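Local coordinates for putative cytosine/guanine deaminase (Unidentified, PDB 2PAJ), which probably catalyses the zinc-dependent hydrolytic deamination of 2-amino-4-hydroxypteridines such as isoxanthopterin, releasing ammonium, at residues L79-K85 with L117-L123; L109-R114 with E477-V482; V321-A325 with E385-W389. All coordinates share one frame. Residue numbers count along the deposited sequence, not the author numbering.

Interaction 1: residues L79-K85 with L117-L123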
loop_
_atom_site.group_PDB
_atom_site.type_symbol
_atom_site.label_atom_id
_atom_site.label_comp_id
_atom_site.label_asym_id
_atom_site.label_seq_id
_atom_site.Cartn_x
_atom_site.Cartn_y
_atom_site.Cartn_z
ATOM N N LEU A 79 -3.766 7.196 5.926
ATOM C CA LEU A 79 -4.710 6.644 6.899
ATOM C C LEU A 79 -5.460 7.569 7.851
ATOM O O LEU A 79 -6.543 7.217 8.311
ATOM C CB LEU A 79 -4.043 5.536 7.738
ATOM C CG LEU A 79 -4.023 4.053 7.316
ATOM C CD1 LEU A 79 -5.327 3.679 6.629
ATOM C CD2 LEU A 79 -2.866 3.791 6.393
ATOM N N PHE A 80 -4.919 8.738 8.173
ATOM C CA PHE A 80 -5.646 9.595 9.104
ATOM C C PHE A 80 -6.920 10.088 8.440
ATOM O O PHE A 80 -7.942 10.299 9.106
ATOM C CB PHE A 80 -4.769 10.757 9.589
ATOM C CG PHE A 80 -4.636 11.899 8.616
ATOM C CD1 PHE A 80 -5.521 12.975 8.661
ATOM C CD2 PHE A 80 -3.582 11.937 7.713
ATOM C CE1 PHE A 80 -5.354 14.071 7.833
ATOM C CE2 PHE A 80 -3.400 13.028 6.874
ATOM C CZ PHE A 80 -4.291 14.107 6.935
ATOM N N GLN A 81 -6.853 10.220 7.115
ATOM C CA GLN A 81 -7.972 10.674 6.303
ATOM C C GLN A 81 -9.167 9.731 6.327
ATOM O O GLN A 81 -10.235 10.069 5.835
ATOM C CB GLN A 81 -7.494 10.883 4.870
ATOM C CG GLN A 81 -6.868 12.232 4.660
ATOM C CD GLN A 81 -5.961 12.283 3.463
ATOM O OE1 GLN A 81 -6.301 11.804 2.380
ATOM N NE2 GLN A 81 -4.789 12.879 3.648
ATOM N N SER A 82 -8.989 8.553 6.911
ATOM C CA SER A 82 -10.065 7.584 6.987
ATOM C C SER A 82 -11.231 8.075 7.830
ATOM O O SER A 82 -12.281 7.434 7.899
ATOM C CB SER A 82 -9.532 6.263 7.530
ATOM O OG SER A 82 -8.650 5.676 6.590
ATOM N N LEU A 83 -11.040 9.217 8.479
ATOM C CA LEU A 83 -12.091 9.816 9.295
ATOM C C LEU A 83 -12.441 11.158 8.690
ATOM O O LEU A 83 -13.166 11.947 9.282
ATOM C CB LEU A 83 -11.641 10.007 10.744
ATOM C CG LEU A 83 -11.599 8.788 11.674
ATOM C CD1 LEU A 83 -11.040 9.240 13.006
ATOM C CD2 LEU A 83 -12.983 8.173 11.863
ATOM N N LEU A 84 -11.911 11.394 7.495
ATOM C CA LEU A 84 -12.136 12.622 6.743
ATOM C C LEU A 84 -12.568 12.252 5.325
ATOM O O LEU A 84 -12.337 13.005 4.377
ATOM C CB LEU A 84 -10.847 13.447 6.684
ATOM C CG LEU A 84 -10.133 13.794 7.997
ATOM C CD1 LEU A 84 -8.787 14.419 7.686
ATOM C CD2 LEU A 84 -10.989 14.742 8.831
ATOM N N LYS A 85 -13.186 11.079 5.202
ATOM C CA LYS A 85 -13.666 10.549 3.927
ATOM C C LYS A 85 -14.355 11.593 3.049
ATOM O O LYS A 85 -13.934 11.852 1.912
ATOM C CB LYS A 85 -14.626 9.380 4.177
ATOM C CG LYS A 85 -13.963 8.139 4.782
ATOM C CD LYS A 85 -14.311 6.899 3.973
ATOM C CE LYS A 85 -13.375 5.740 4.260
ATOM N NZ LYS A 85 -13.753 4.974 5.462
ATOM N N LEU A 117 -8.209 5.410 15.610
ATOM C CA LEU A 117 -9.437 4.943 14.997
ATOM C C LEU A 117 -9.359 5.010 13.478
ATOM O O LEU A 117 -9.698 4.049 12.792
ATOM C CB LEU A 117 -10.613 5.787 15.476
ATOM C CG LEU A 117 -11.996 5.319 15.027
ATOM C CD1 LEU A 117 -12.374 4.017 15.745
ATOM C CD2 LEU A 117 -13.002 6.411 15.331
ATOM N N ALA A 118 -8.911 6.148 12.956
ATOM C CA ALA A 118 -8.786 6.339 11.517
ATOM C C ALA A 118 -7.885 5.275 10.900
ATOM O O ALA A 118 -8.185 4.721 9.840
ATOM C CB ALA A 118 -8.225 7.722 11.225
ATOM N N ALA A 119 -6.777 5.001 11.575
ATOM C CA ALA A 119 -5.808 4.020 11.121
ATOM C C ALA A 119 -6.434 2.650 11.132
ATOM O O ALA A 119 -6.304 1.897 10.166
ATOM C CB ALA A 119 -4.590 4.037 12.023
ATOM N N ARG A 120 -7.119 2.320 12.223
ATOM C CA ARG A 120 -7.754 1.017 12.321
ATOM C C ARG A 120 -8.754 0.839 11.180
ATOM O O ARG A 120 -8.696 -0.142 10.445
ATOM C CB ARG A 120 -8.439 0.850 13.680
ATOM C CG ARG A 120 -8.907 -0.577 13.955
ATOM C CD ARG A 120 -9.141 -0.791 15.445
ATOM N NE ARG A 120 -9.793 -2.065 15.763
ATOM C CZ ARG A 120 -9.280 -3.265 15.503
ATOM N NH1 ARG A 120 -8.098 -3.368 14.917
ATOM N NH2 ARG A 120 -9.952 -4.362 15.827
ATOM N N ILE A 121 -9.657 1.799 11.029
ATOM C CA ILE A 121 -10.655 1.754 9.968
ATOM C C ILE A 121 -10.046 1.479 8.589
ATOM O O ILE A 121 -10.349 0.471 7.960
ATOM C CB ILE A 121 -11.441 3.073 9.890
ATOM C CG1 ILE A 121 -12.366 3.198 11.105
ATOM C CG2 ILE A 121 -12.240 3.109 8.609
ATOM C CD1 ILE A 121 -12.931 4.612 11.340
ATOM N N GLY A 122 -9.189 2.377 8.119
ATOM C CA GLY A 122 -8.585 2.200 6.807
ATOM C C GLY A 122 -7.791 0.921 6.652
ATOM O O GLY A 122 -7.701 0.355 5.565
ATOM N N LEU A 123 -7.195 0.481 7.751
ATOM C CA LEU A 123 -6.386 -0.730 7.760
ATOM C C LEU A 123 -7.328 -1.932 7.622
ATOM O O LEU A 123 -7.059 -2.859 6.859
ATOM C CB LEU A 123 -5.609 -0.801 9.077
ATOM C CG LEU A 123 -4.105 -1.082 9.104
ATOM C CD1 LEU A 123 -3.377 -0.233 8.073
ATOM C CD2 LEU A 123 -3.595 -0.804 10.512
#
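Leu-83 lies over the helix 112-127 with its isobutyl end: CG is 3.6 Å from Ala-118 CB, and CD2 reaches Ile-121 CD1 at 3.6 Å and Leu-117 CD2 at 3.9 Å. One leucine thus covers three residues spaced i, i+1 and i+4 on the same helical face. At the other end of the 3-10 segment 79-83, Leu-79 points into the helix and brings CD1 to 3.6 Å from Gly-122 CA. Gly-122 leaves the room: a CB there would run into both Leu-79 CD1 and Ser-82 OG. Ala-118 is the second small residue, and it allows the backbones to close to 4.9 Å between the CA atoms of Ser-82 and Ala-118. Its CB touches Phe-80 O at 3.3 Å, while its carbonyl O lies 3.1 Å from Ser-82 CB and receives the helical bond from Gly-122 N. The segment 79-85 follows the strand 67-73 and the zinc ligands His-76 and His-78, so this contact backs the active-site end of the amidohydrolase barrel. Phe-80 and Gln-81 turn their CA-to-CB bonds away from the helix; Phe-80 meets Tyr-139 edge-to-face, and Gln-81 probably binds substrate. Lys-85 brushes Ile-121 CG2 with NZ at 4.0 Å, but its charge is paired with Glu-125, one turn further along the helix. No hydrogen bond joins 79-85 to 117-123, so the substrate-side turn is held on its helix by close van der Waals fit, carbonyl oxygens included, which Ala-118 and Gly-122 make possible.

Interaction 2: residues L109-R114 with E477-V482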
loop_
_atom_site.group_PDB
_atom_site.type_symbol
_atom_site.label_atom_id
_atom_site.label_comp_id
_atom_site.label_asym_id
_atom_site.label_seq_id
_atom_site.Cartn_x
_atom_site.Cartn_y
_atom_site.Cartn_z
ATOM N N LEU A 109 -7.419 18.602 14.493
ATOM C CA LEU A 109 -8.337 18.034 15.491
ATOM C C LEU A 109 -8.055 16.570 15.821
ATOM O O LEU A 109 -8.806 15.945 16.584
ATOM C CB LEU A 109 -9.797 18.140 15.034
ATOM C CG LEU A 109 -10.283 19.405 14.335
ATOM C CD1 LEU A 109 -11.795 19.322 14.192
ATOM C CD2 LEU A 109 -9.879 20.637 15.120
ATOM N N PHE A 110 -6.998 16.010 15.243
ATOM C CA PHE A 110 -6.669 14.618 15.526
ATOM C C PHE A 110 -5.876 14.456 16.814
ATOM O O PHE A 110 -4.983 15.245 17.106
ATOM C CB PHE A 110 -5.928 13.998 14.338
ATOM C CG PHE A 110 -6.850 13.584 13.225
ATOM C CD1 PHE A 110 -7.385 14.530 12.357
ATOM C CD2 PHE A 110 -7.255 12.260 13.108
ATOM C CE1 PHE A 110 -8.311 14.170 11.403
ATOM C CE2 PHE A 110 -8.177 11.884 12.164
ATOM C CZ PHE A 110 -8.714 12.843 11.299
ATOM N N ASP A 111 -6.227 13.435 17.590
ATOM C CA ASP A 111 -5.562 13.181 18.862
ATOM C C ASP A 111 -5.198 11.700 18.985
ATOM O O ASP A 111 -5.090 10.989 17.990
ATOM C CB ASP A 111 -6.487 13.592 20.015
ATOM C CG ASP A 111 -7.573 12.554 20.302
ATOM O OD1 ASP A 111 -8.088 11.950 19.341
ATOM O OD2 ASP A 111 -7.926 12.346 21.488
ATOM N N GLU A 112 -5.001 11.250 20.214
ATOM C CA GLU A 112 -4.663 9.856 20.497
ATOM C C GLU A 112 -5.725 8.927 19.914
ATOM O O GLU A 112 -5.531 8.277 18.887
ATOM C CB GLU A 112 -4.597 9.664 22.020
ATOM C CG GLU A 112 -4.449 8.228 22.494
ATOM C CD GLU A 112 -3.168 7.596 21.994
ATOM O OE1 GLU A 112 -2.236 8.356 21.644
ATOM O OE2 GLU A 112 -3.086 6.345 21.964
ATOM N N ARG A 113 -6.850 8.891 20.618
ATOM C CA ARG A 113 -8.006 8.083 20.284
ATOM C C ARG A 113 -8.354 8.133 18.803
ATOM O O ARG A 113 -8.442 7.098 18.135
ATOM C CB ARG A 113 -9.199 8.569 21.116
ATOM C CG ARG A 113 -10.519 7.929 20.757
ATOM C CD ARG A 113 -10.669 6.558 21.424
ATOM N NE ARG A 113 -11.491 5.644 20.621
ATOM C CZ ARG A 113 -11.026 4.867 19.639
ATOM N NH1 ARG A 113 -9.728 4.870 19.325
ATOM N NH2 ARG A 113 -11.870 4.097 18.957
ATOM N N ARG A 114 -8.552 9.346 18.301
ATOM C CA ARG A 114 -8.918 9.555 16.915
ATOM C C ARG A 114 -7.947 9.028 15.879
ATOM O O ARG A 114 -8.344 8.266 14.995
ATOM C CB ARG A 114 -9.206 11.040 16.682
ATOM C CG ARG A 114 -10.496 11.474 17.363
ATOM C CD ARG A 114 -10.762 12.961 17.252
ATOM N NE ARG A 114 -12.031 13.319 17.880
ATOM C CZ ARG A 114 -12.443 14.566 18.085
ATOM N NH1 ARG A 114 -11.688 15.591 17.715
ATOM N NH2 ARG A 114 -13.618 14.786 18.658
ATOM N N GLU A 477 -18.702 14.363 16.482
ATOM C CA GLU A 477 -17.832 15.195 17.311
ATOM C C GLU A 477 -17.001 16.074 16.404
ATOM O O GLU A 477 -16.948 17.292 16.562
ATOM C CB GLU A 477 -16.905 14.319 18.144
ATOM C CG GLU A 477 -17.588 13.567 19.255
ATOM C CD GLU A 477 -16.756 12.402 19.727
ATOM O OE1 GLU A 477 -15.511 12.535 19.718
ATOM O OE2 GLU A 477 -17.339 11.355 20.100
ATOM N N LEU A 478 -16.341 15.431 15.455
ATOM C CA LEU A 478 -15.517 16.124 14.486
ATOM C C LEU A 478 -16.290 17.274 13.855
ATOM O O LEU A 478 -15.859 18.432 13.868
ATOM C CB LEU A 478 -15.097 15.147 13.395
ATOM C CG LEU A 478 -13.796 14.392 13.637
ATOM C CD1 LEU A 478 -13.663 13.269 12.626
ATOM C CD2 LEU A 478 -12.640 15.363 13.518
ATOM N N LEU A 479 -17.441 16.940 13.294
ATOM C CA LEU A 479 -18.268 17.939 12.650
ATOM C C LEU A 479 -18.619 19.074 13.603
ATOM O O LEU A 479 -18.615 20.244 13.205
ATOM C CB LEU A 479 -19.535 17.285 12.094
ATOM C CG LEU A 479 -19.278 16.368 10.893
ATOM C CD1 LEU A 479 -20.554 15.644 10.485
ATOM C CD2 LEU A 479 -18.731 17.197 9.740
ATOM N N ARG A 480 -18.914 18.738 14.859
ATOM C CA ARG A 480 -19.262 19.767 15.839
ATOM C C ARG A 480 -18.079 20.688 16.055
ATOM O O ARG A 480 -18.178 21.913 15.905
ATOM C CB ARG A 480 -19.656 19.139 17.174
ATOM C CG ARG A 480 -21.080 18.620 17.216
ATOM C CD ARG A 480 -21.518 18.302 18.641
ATOM N NE ARG A 480 -22.970 18.112 18.733
ATOM C CZ ARG A 480 -23.677 18.258 19.860
ATOM N NH1 ARG A 480 -23.063 18.597 20.996
ATOM N NH2 ARG A 480 -24.999 18.078 19.860
ATOM N N GLU A 481 -16.951 20.078 16.391
ATOM C CA GLU A 481 -15.740 20.812 16.653
ATOM C C GLU A 481 -15.244 21.775 15.579
ATOM O O GLU A 481 -14.756 22.854 15.914
ATOM C CB GLU A 481 -14.651 19.831 17.042
ATOM C CG GLU A 481 -14.832 19.275 18.432
ATOM C CD GLU A 481 -13.798 18.214 18.749
ATOM O OE1 GLU A 481 -12.596 18.450 18.452
ATOM O OE2 GLU A 481 -14.180 17.155 19.302
ATOM N N VAL A 482 -15.353 21.427 14.303
ATOM C CA VAL A 482 -14.881 22.357 13.270
ATOM C C VAL A 482 -15.596 23.706 13.315
ATOM O O VAL A 482 -15.014 24.733 12.958
ATOM C CB VAL A 482 -15.070 21.808 11.846
ATOM C CG1 VAL A 482 -13.738 21.703 11.167
ATOM C CG2 VAL A 482 -15.760 20.463 11.893
#
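Two glutamates one turn apart on helix 464-483 share a single arginine. Arg-114 NH2 donates to Glu-481 OE2 at 2.5 Å and to Glu-477 OE1 at 3.1 Å, and Arg-114 NH1 donates to Glu-481 OE1 at 3.1 Å. Glu-481 is therefore held by both carboxylate oxygens in a bidentate salt bridge, whereas Glu-477 uses one. NH1 has a second acceptor within its own segment, Leu-109 O at 3.1 Å, so the guanidinium ties the turn before the helix 112-127 to the start of that helix as well as to the distant partner. The carboxylates lie near the guanidinium plane, as the near-linear N-H...O angles of 167° to 173° require, and Leu-478 CD2 covers one face, 4.3 Å from Arg-114 NH1. Beside this network, Leu-109 CD1 fits against Leu-478 CD2 and Glu-481 CB, each at 4.1 Å, and Val-482 CG1 at 4.3 Å. Asp-111 serves the geometry indirectly: as N-cap of the helix 112-127 its OD1 accepts from Arg-114 N at 2.8 Å, closing the first turn from which the arginine side chain extends. Arg-113 has a long, weak ion pair with Glu-470, further back on the helix 464-483. The contact joins residues 363 positions apart at the chain surface: the N-terminal end of helix 112-127 meets the C-terminal part of helix 464-483, with Phe-110 turned inward onto Leu-83 and Leu-84 in the loop after strand 67-73, and Phe-106 touching Val-482.

Interaction 3: residues V321-A325 with E385-W389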
loop_
_atom_site.group_PDB
_atom_site.type_symbol
_atom_site.label_atom_id
_atom_site.label_comp_id
_atom_site.label_asym_id
_atom_site.label_seq_id
_atom_site.Cartn_x
_atom_site.Cartn_y
_atom_site.Cartn_z
ATOM N N VAL A 321 0.127 6.269 -17.529
ATOM C CA VAL A 321 0.659 5.063 -16.898
ATOM C C VAL A 321 1.263 4.155 -17.954
ATOM O O VAL A 321 2.449 3.862 -17.910
ATOM C CB VAL A 321 -0.407 4.212 -16.137
ATOM C CG1 VAL A 321 0.299 3.077 -15.378
ATOM C CG2 VAL A 321 -1.202 5.069 -15.175
ATOM N N ARG A 322 0.459 3.687 -18.905
ATOM C CA ARG A 322 1.028 2.809 -19.920
ATOM C C ARG A 322 1.794 3.596 -20.960
ATOM O O ARG A 322 1.340 3.791 -22.084
ATOM C CB ARG A 322 -0.025 1.931 -20.615
ATOM C CG ARG A 322 0.664 0.982 -21.590
ATOM C CD ARG A 322 -0.093 -0.274 -21.886
ATOM N NE ARG A 322 -0.195 -1.201 -20.762
ATOM C CZ ARG A 322 -1.187 -1.187 -19.875
ATOM N NH1 ARG A 322 -2.153 -0.269 -19.979
ATOM N NH2 ARG A 322 -1.260 -2.130 -18.930
ATOM N N GLU A 323 2.960 4.046 -20.531
ATOM C CA GLU A 323 3.922 4.808 -21.309
ATOM C C GLU A 323 5.096 4.673 -20.371
ATOM O O GLU A 323 6.213 4.354 -20.786
ATOM C CB GLU A 323 3.499 6.261 -21.451
ATOM C CG GLU A 323 2.454 6.434 -22.516
ATOM C CD GLU A 323 1.640 7.687 -22.317
ATOM O OE1 GLU A 323 2.183 8.795 -22.582
ATOM O OE2 GLU A 323 0.465 7.557 -21.880
ATOM N N MET A 324 4.813 4.873 -19.088
ATOM C CA MET A 324 5.819 4.713 -18.060
ATOM C C MET A 324 6.100 3.218 -18.005
ATOM O O MET A 324 7.249 2.784 -17.989
ATOM C CB MET A 324 5.278 5.187 -16.712
ATOM C CG MET A 324 4.921 6.658 -16.684
ATOM S SD MET A 324 4.786 7.345 -15.027
ATOM C CE MET A 324 3.090 7.591 -14.850
ATOM N N ALA A 325 5.029 2.434 -17.991
ATOM C CA ALA A 325 5.144 0.988 -17.939
ATOM C C ALA A 325 5.887 0.495 -19.171
ATOM O O ALA A 325 6.720 -0.408 -19.081
ATOM C CB ALA A 325 3.761 0.358 -17.870
ATOM N N GLU A 385 -1.488 -8.102 -16.109
ATOM C CA GLU A 385 -0.712 -6.882 -16.214
ATOM C C GLU A 385 -0.944 -6.048 -14.964
ATOM O O GLU A 385 -0.013 -5.579 -14.327
ATOM C CB GLU A 385 -1.200 -6.137 -17.444
ATOM C CG GLU A 385 -0.135 -5.550 -18.325
ATOM C CD GLU A 385 0.358 -4.245 -17.793
ATOM O OE1 GLU A 385 0.950 -3.461 -18.572
ATOM O OE2 GLU A 385 0.155 -4.018 -16.584
ATOM N N VAL A 386 -2.209 -5.877 -14.619
ATOM C CA VAL A 386 -2.606 -5.104 -13.455
ATOM C C VAL A 386 -2.356 -5.829 -12.132
ATOM O O VAL A 386 -1.996 -5.207 -11.136
ATOM C CB VAL A 386 -4.091 -4.731 -13.573
ATOM C CG1 VAL A 386 -4.542 -3.932 -12.369
ATOM C CG2 VAL A 386 -4.307 -3.950 -14.863
ATOM N N ILE A 387 -2.550 -7.142 -12.120
ATOM C CA ILE A 387 -2.329 -7.912 -10.907
ATOM C C ILE A 387 -0.863 -7.796 -10.528
ATOM O O ILE A 387 -0.508 -7.845 -9.358
ATOM C CB ILE A 387 -2.701 -9.406 -11.101
ATOM C CG1 ILE A 387 -4.217 -9.558 -11.250
ATOM C CG2 ILE A 387 -2.228 -10.221 -9.912
ATOM C CD1 ILE A 387 -4.662 -10.980 -11.546
ATOM N N HIS A 388 -0.012 -7.629 -11.527
ATOM C CA HIS A 388 1.414 -7.496 -11.282
ATOM C C HIS A 388 1.669 -6.192 -10.556
ATOM O O HIS A 388 2.361 -6.162 -9.542
ATOM C CB HIS A 388 2.191 -7.492 -12.596
ATOM C CG HIS A 388 3.667 -7.535 -12.402
ATOM N ND1 HIS A 388 4.520 -6.612 -12.964
ATOM C CD2 HIS A 388 4.440 -8.374 -11.677
ATOM C CE1 HIS A 388 5.758 -6.877 -12.590
ATOM N NE2 HIS A 388 5.735 -7.941 -11.809
ATOM N N TRP A 389 1.107 -5.114 -11.093
ATOM C CA TRP A 389 1.262 -3.787 -10.511
ATOM C C TRP A 389 0.806 -3.748 -9.062
ATOM O O TRP A 389 1.460 -3.142 -8.219
ATOM C CB TRP A 389 0.461 -2.768 -11.315
ATOM C CG TRP A 389 0.991 -2.533 -12.680
ATOM C CD1 TRP A 389 2.239 -2.844 -13.139
ATOM C CD2 TRP A 389 0.338 -1.833 -13.748
ATOM N NE1 TRP A 389 2.414 -2.377 -14.420
ATOM C CE2 TRP A 389 1.266 -1.746 -14.822
ATOM C CE3 TRP A 389 -0.935 -1.259 -13.903
ATOM C CZ2 TRP A 389 0.960 -1.108 -16.042
ATOM C CZ3 TRP A 389 -1.239 -0.625 -15.109
ATOM C CH2 TRP A 389 -0.289 -0.553 -16.163
#
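Around the TIM-barrel-like core of this amidohydrolase, helix 383-398 packs against the turn that leads into the short helix 324-327, and an inverse gamma turn centred on Arg-322 presents the arginine to it. Glu-385 comes first in the helical segment. Its CA-to-CB bond points toward the turn, and OE1 forms a salt bridge with Arg-322 NH2 at 2.6 Å, although the position of NH2 is less certain because the model is crowded there; a weak bond from Arg-322 NE to the same Glu-385 OE1, at 3.3 Å, completes the pairing. Glu-385 OE1 lies at the edge of the guanidinium, near its plane. Val-386 contributes little to the turn and instead touches Val-350 on helix 346-359. Ile-387 and His-388 face elsewhere, onto Met-21 and Arg-25 respectively, leaving the next step of the contact to Trp-389, one turn after Glu-385. Its indole is the broad apolar piece, with the six-membered ring reaching into the turn: CH2 lies 3.8 Å from Val-321 CG1 and 3.3 Å from Arg-322 NH2, a distance that shares the uncertainty of that atom, so the tryptophan sits beside the salt bridge. Val-331 and Ile-333 of strand 331-333, with Thr-353 and Gln-357 of helix 346-359, also touch the indole, placing it between the strand and the helices outside it. The two backbones stay well apart, 9.6 Å between the CA atoms of Ala-325 and Trp-389, and the large side chain fills that gap until Trp-389 CZ2 meets Ala-325 CB at 3.7 Å.

In the fold
Interactions 1 and 2 adjoin on one side of the chain's centre and share helix 112-127; they touch where Leu-83 meets Arg-114 and Leu-478, and where Phe-110 meets Phe-80 and Leu-84. Yet their chemistry diverges with depth. Interaction 1 is buried beside the active site and apolar, made close by alanine and glycine; interaction 2 is at the surface and carried by an arginine between two glutamates. Interaction 3 lies on the opposite side of the centre, its nearest atoms about 17 Å from interaction 1 and about 27 Å from interaction 2. Partly buried, it combines both characters: one arginine-glutamate bridge beside a buried tryptophan.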